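Local coordinates for splicing factor U2AF 35 KDA subunit (Homo sapiens, PDB 1JMT), which pairs with the large U2AF subunit and mediates the protein and RNA contacts needed for accurate 3'-splice-site selection, at residues S1-P13 / W92-P104. The protein carries 1 engineered substitution. Residues are numbered along the deposited sequence; the frame is centred on the assembly and turned at random.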
loop_
_atom_site.group_PDB
_atom_site.type_symbol
_atom_site.label_atom_id
_atom_site.label_comp_id
_atom_site.label_asym_id
_atom_site.label_seq_id
_atom_site.Cartn_x
_atom_site.Cartn_y
_atom_site.Cartn_z
ATOM N N SER A 1 -14.206 1.622 13.040
ATOM C CA SER A 1 -12.761 1.273 13.180
ATOM C C SER A 1 -11.867 2.440 12.753
ATOM O O SER A 1 -12.250 3.249 11.905
ATOM C CB SER A 1 -12.440 0.039 12.331
ATOM O OG SER A 1 -11.081 -0.339 12.465
ATOM N N GLN A 2 -10.682 2.526 13.350
ATOM C CA GLN A 2 -9.726 3.586 13.025
ATOM C C GLN A 2 -8.631 3.006 12.138
ATOM O O GLN A 2 -7.750 3.721 11.666
ATOM C CB GLN A 2 -9.071 4.131 14.295
ATOM C CG GLN A 2 -10.027 4.686 15.324
ATOM C CD GLN A 2 -9.342 4.913 16.656
ATOM O OE1 GLN A 2 -8.436 5.739 16.771
ATOM N NE2 GLN A 2 -9.768 4.169 17.671
ATOM N N THR A 3 -8.692 1.699 11.927
ATOM C CA THR A 3 -7.691 1.015 11.132
ATOM C C THR A 3 -8.179 0.607 9.748
ATOM O O THR A 3 -9.283 0.084 9.600
ATOM C CB THR A 3 -7.205 -0.248 11.855
ATOM O OG1 THR A 3 -6.863 0.078 13.205
ATOM C CG2 THR A 3 -5.982 -0.819 11.155
ATOM N N ILE A 4 -7.344 0.860 8.745
ATOM C CA ILE A 4 -7.647 0.492 7.368
ATOM C C ILE A 4 -6.566 -0.491 6.911
ATOM O O ILE A 4 -5.477 -0.534 7.483
ATOM C CB ILE A 4 -7.630 1.715 6.419
ATOM C CG1 ILE A 4 -6.193 2.214 6.211
ATOM C CG2 ILE A 4 -8.491 2.831 6.998
ATOM C CD1 ILE A 4 -6.070 3.285 5.131
ATOM N N ALA A 5 -6.878 -1.284 5.894
ATOM C CA ALA A 5 -5.933 -2.248 5.348
ATOM C C ALA A 5 -5.817 -2.069 3.844
ATOM O O ALA A 5 -6.825 -1.970 3.151
ATOM C CB ALA A 5 -6.395 -3.668 5.656
ATOM N N LEU A 6 -4.584 -2.013 3.350
ATOM C CA LEU A 6 -4.328 -1.895 1.920
ATOM C C LEU A 6 -3.833 -3.295 1.570
ATOM O O LEU A 6 -2.717 -3.687 1.920
ATOM C CB LEU A 6 -3.269 -0.826 1.659
ATOM C CG LEU A 6 -3.630 0.555 2.226
ATOM C CD1 LEU A 6 -2.542 1.546 1.854
ATOM C CD2 LEU A 6 -4.978 1.018 1.674
ATOM N N LEU A 7 -4.695 -4.053 0.900
ATOM C CA LEU A 7 -4.424 -5.444 0.569
ATOM C C LEU A 7 -3.395 -5.743 -0.508
ATOM O O LEU A 7 -3.488 -5.263 -1.643
ATOM C CB LEU A 7 -5.746 -6.146 0.234
ATOM C CG LEU A 7 -6.831 -5.922 1.301
ATOM C CD1 LEU A 7 -8.138 -6.554 0.859
ATOM C CD2 LEU A 7 -6.374 -6.506 2.633
ATOM N N ASN A 8 -2.411 -6.546 -0.117
ATOM C CA ASN A 8 -1.338 -6.984 -0.991
ATOM C C ASN A 8 -0.726 -5.846 -1.786
ATOM O O ASN A 8 -0.310 -6.024 -2.925
ATOM C CB ASN A 8 -1.862 -8.054 -1.949
ATOM C CG ASN A 8 -2.278 -9.330 -1.237
ATOM O OD1 ASN A 8 -2.832 -10.233 -1.856
ATOM N ND2 ASN A 8 -2.008 -9.413 0.065
ATOM N N ILE A 9 -0.656 -4.672 -1.179
ATOM C CA ILE A 9 -0.096 -3.528 -1.873
ATOM C C ILE A 9 1.437 -3.584 -1.946
ATOM O O ILE A 9 2.031 -3.071 -2.889
ATOM C CB ILE A 9 -0.549 -2.219 -1.199
ATOM C CG1 ILE A 9 -0.285 -1.038 -2.140
ATOM C CG2 ILE A 9 0.153 -2.064 0.153
ATOM C CD1 ILE A 9 -0.974 0.239 -1.721
ATOM N N TYR A 10 2.070 -4.222 -0.964
ATOM C CA TYR A 10 3.523 -4.314 -0.949
ATOM C C TYR A 10 4.029 -5.516 -1.733
ATOM O O TYR A 10 3.945 -6.649 -1.268
ATOM C CB TYR A 10 4.048 -4.402 0.483
ATOM C CG TYR A 10 5.557 -4.321 0.573
ATOM C CD1 TYR A 10 6.241 -3.202 0.104
ATOM C CD2 TYR A 10 6.303 -5.364 1.117
ATOM C CE1 TYR A 10 7.629 -3.120 0.171
ATOM C CE2 TYR A 10 7.693 -5.296 1.189
ATOM C CZ TYR A 10 8.350 -4.170 0.715
ATOM O OH TYR A 10 9.725 -4.095 0.787
ATOM N N ARG A 11 4.558 -5.256 -2.922
ATOM C CA ARG A 11 5.086 -6.310 -3.781
ATOM C C ARG A 11 6.600 -6.316 -3.809
ATOM O O ARG A 11 7.238 -5.292 -3.559
ATOM C CB ARG A 11 4.547 -6.152 -5.207
ATOM C CG ARG A 11 3.163 -6.726 -5.438
ATOM C CD ARG A 11 2.528 -7.264 -4.168
ATOM N NE ARG A 11 1.330 -8.042 -4.447
ATOM C CZ ARG A 11 0.328 -7.614 -5.210
ATOM N NH1 ARG A 11 0.371 -6.410 -5.779
ATOM N NH2 ARG A 11 -0.725 -8.389 -5.411
ATOM N N ASN A 12 7.173 -7.473 -4.121
ATOM C CA ASN A 12 8.620 -7.598 -4.181
ATOM C C ASN A 12 9.100 -8.930 -4.784
ATOM O O ASN A 12 9.655 -9.767 -4.076
ATOM C CB ASN A 12 9.195 -7.420 -2.773
ATOM C CG ASN A 12 10.655 -7.033 -2.786
ATOM O OD1 ASN A 12 11.212 -6.701 -3.831
ATOM N ND2 ASN A 12 11.279 -7.047 -1.617
ATOM N N PRO A 13 8.866 -9.149 -6.093
ATOM C CA PRO A 13 9.256 -10.353 -6.839
ATOM C C PRO A 13 10.684 -10.926 -6.760
ATOM O O PRO A 13 10.914 -11.838 -5.973
ATOM C CB PRO A 13 8.817 -10.006 -8.254
ATOM C CG PRO A 13 7.463 -9.450 -7.973
ATOM C CD PRO A 13 7.745 -8.492 -6.795
ATOM N N TRP A 92 -4.901 4.521 -7.949
ATOM C CA TRP A 92 -3.949 3.527 -8.419
ATOM C C TRP A 92 -2.728 3.626 -7.517
ATOM O O TRP A 92 -2.525 4.618 -6.823
ATOM C CB TRP A 92 -3.472 3.829 -9.845
ATOM C CG TRP A 92 -4.522 3.935 -10.906
ATOM C CD1 TRP A 92 -4.855 5.055 -11.615
ATOM C CD2 TRP A 92 -5.290 2.863 -11.468
ATOM N NE1 TRP A 92 -5.773 4.746 -12.588
ATOM C CE2 TRP A 92 -6.063 3.409 -12.520
ATOM C CE3 TRP A 92 -5.405 1.498 -11.181
ATOM C CZ2 TRP A 92 -6.932 2.632 -13.299
ATOM C CZ3 TRP A 92 -6.271 0.722 -11.956
ATOM C CH2 TRP A 92 -7.026 1.298 -13.001
ATOM N N PHE A 93 -1.911 2.588 -7.552
ATOM C CA PHE A 93 -0.665 2.560 -6.811
ATOM C C PHE A 93 0.237 1.588 -7.552
ATOM O O PHE A 93 -0.088 0.408 -7.684
ATOM C CB PHE A 93 -0.854 2.070 -5.366
ATOM C CG PHE A 93 0.412 2.110 -4.548
ATOM C CD1 PHE A 93 0.763 3.252 -3.837
ATOM C CD2 PHE A 93 1.259 1.010 -4.502
ATOM C CE1 PHE A 93 1.933 3.294 -3.093
ATOM C CE2 PHE A 93 2.438 1.047 -3.757
ATOM C CZ PHE A 93 2.774 2.188 -3.054
ATOM N N ASN A 94 1.343 2.098 -8.080
ATOM C CA ASN A 94 2.310 1.252 -8.768
ATOM C C ASN A 94 1.746 0.358 -9.881
ATOM O O ASN A 94 2.107 -0.812 -9.984
ATOM C CB ASN A 94 3.029 0.401 -7.711
ATOM C CG ASN A 94 4.290 -0.253 -8.237
ATOM O OD1 ASN A 94 5.045 0.349 -8.998
ATOM N ND2 ASN A 94 4.533 -1.490 -7.811
ATOM N N GLY A 95 0.866 0.902 -10.715
ATOM C CA GLY A 95 0.311 0.114 -11.807
ATOM C C GLY A 95 -0.821 -0.848 -11.448
ATOM O O GLY A 95 -1.225 -1.676 -12.267
ATOM N N GLN A 96 -1.331 -0.756 -10.225
ATOM C CA GLN A 96 -2.426 -1.616 -9.788
ATOM C C GLN A 96 -3.450 -0.777 -9.051
ATOM O O GLN A 96 -3.123 0.257 -8.484
ATOM C CB GLN A 96 -1.927 -2.701 -8.835
ATOM C CG GLN A 96 -0.980 -3.716 -9.430
ATOM C CD GLN A 96 -1.615 -4.513 -10.550
ATOM O OE1 GLN A 96 -2.781 -4.911 -10.468
ATOM N NE2 GLN A 96 -0.848 -4.759 -11.603
ATOM N N PRO A 97 -4.720 -1.192 -9.080
ATOM C CA PRO A 97 -5.716 -0.401 -8.360
ATOM C C PRO A 97 -5.515 -0.742 -6.880
ATOM O O PRO A 97 -5.039 -1.829 -6.561
ATOM C CB PRO A 97 -7.027 -0.950 -8.894
ATOM C CG PRO A 97 -6.704 -2.408 -9.075
ATOM C CD PRO A 97 -5.341 -2.353 -9.739
ATOM N N ILE A 98 -5.843 0.176 -5.983
ATOM C CA ILE A 98 -5.694 -0.114 -4.560
ATOM C C ILE A 98 -6.937 -0.846 -4.093
ATOM O O ILE A 98 -8.033 -0.601 -4.599
ATOM C CB ILE A 98 -5.579 1.169 -3.723
ATOM C CG1 ILE A 98 -4.272 1.887 -4.058
ATOM C CG2 ILE A 98 -5.684 0.829 -2.221
ATOM C CD1 ILE A 98 -4.109 3.244 -3.377
ATOM N N HIS A 99 -6.763 -1.754 -3.140
ATOM C CA HIS A 99 -7.883 -2.493 -2.553
ATOM C C HIS A 99 -7.857 -2.122 -1.072
ATOM O O HIS A 99 -7.132 -2.733 -0.285
ATOM C CB HIS A 99 -7.682 -4.000 -2.735
ATOM C CG HIS A 99 -7.941 -4.482 -4.128
ATOM N ND1 HIS A 99 -9.204 -4.808 -4.582
ATOM C CD2 HIS A 99 -7.107 -4.683 -5.173
ATOM C CE1 HIS A 99 -9.131 -5.192 -5.842
ATOM N NE2 HIS A 99 -7.869 -5.125 -6.227
ATOM N N ALA A 100 -8.616 -1.090 -0.715
ATOM C CA ALA A 100 -8.669 -0.594 0.654
ATOM C C ALA A 100 -9.866 -1.173 1.386
ATOM O O ALA A 100 -10.883 -1.497 0.776
ATOM C CB ALA A 100 -8.737 0.915 0.658
ATOM N N GLU A 101 -9.754 -1.265 2.705
ATOM C CA GLU A 101 -10.814 -1.860 3.497
ATOM C C GLU A 101 -10.662 -1.556 4.986
ATOM O O GLU A 101 -9.565 -1.636 5.536
ATOM C CB GLU A 101 -10.756 -3.366 3.235
ATOM C CG GLU A 101 -11.595 -4.271 4.086
ATOM C CD GLU A 101 -11.329 -5.730 3.741
ATOM O OE1 GLU A 101 -11.529 -6.106 2.566
ATOM O OE2 GLU A 101 -10.909 -6.494 4.633
ATOM N N LEU A 102 -11.758 -1.180 5.636
ATOM C CA LEU A 102 -11.712 -0.930 7.071
ATOM C C LEU A 102 -11.411 -2.285 7.699
ATOM O O LEU A 102 -12.037 -3.278 7.343
ATOM C CB LEU A 102 -13.062 -0.435 7.579
ATOM C CG LEU A 102 -13.358 1.062 7.548
ATOM C CD1 LEU A 102 -14.845 1.292 7.790
ATOM C CD2 LEU A 102 -12.526 1.768 8.607
ATOM N N SER A 103 -10.449 -2.336 8.613
ATOM C CA SER A 103 -10.110 -3.600 9.251
ATOM C C SER A 103 -10.461 -3.571 10.729
ATOM O O SER A 103 -9.751 -2.968 11.538
ATOM C CB SER A 103 -8.622 -3.920 9.065
ATOM O OG SER A 103 -7.806 -2.863 9.528
ATOM N N PRO A 104 -11.573 -4.228 11.100
ATOM C CA PRO A 104 -12.054 -4.297 12.482
ATOM C C PRO A 104 -10.915 -4.461 13.485
ATOM O O PRO A 104 -10.856 -3.659 14.441
ATOM C CB PRO A 104 -12.990 -5.499 12.448
ATOM C CG PRO A 104 -13.602 -5.377 11.086
ATOM C CD PRO A 104 -12.399 -5.074 10.217
ATOM O OXT PRO A 104 -10.098 -5.387 13.297
HETATM O O HOH W 1 -9.847 -0.550 15.682
HETATM O O HOH W 2 -4.049 -2.589 -2.493
#
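Ile9 lays its outer branch across the Phe93 ring at about a right angle, CD1 over one face as a CH-pi contact, 3.8 Å from the centroid and 20° off the normal. Ile9 CG1 stands anti to its own N (chi1 -165°), which carries that branch over to the ring, and lies 3.5 Å from Phe93 CD2. The ring also meets aromatic side chains of the bound peptide, so an alanine at Phe93 would probably leave the Ile9 branch without its flat partner and take aromatic support from the peptide. Further along, strands 3-7 and 100-102 run antiparallel as the first and last strands of an RNA recognition motif, here the domain that holds the U2AF2 peptide. Leu7 N gives His99 O a nearly straight bond (3.0 Å, 169°), and the Leu7 side chain leans over that oxygen, its CG 3.6 Å from His99 O and CD1 3.8 Å from Glu101 OE1. In the same pair the return bond is replaced by a water, which accepts from His99 N and donates to Leu7 O. On the face that carries Ile4, Leu6 and Ala100, where Ile4 packs on helix 78-88, Leu6 CD2 touches both Ala100 CB and Ile98 CG2. Ser103 works the far end: its N bonds Thr3 O at 2.9 Å, while its OG makes a weak second bond to the same oxygen and rests against Thr3 CG2.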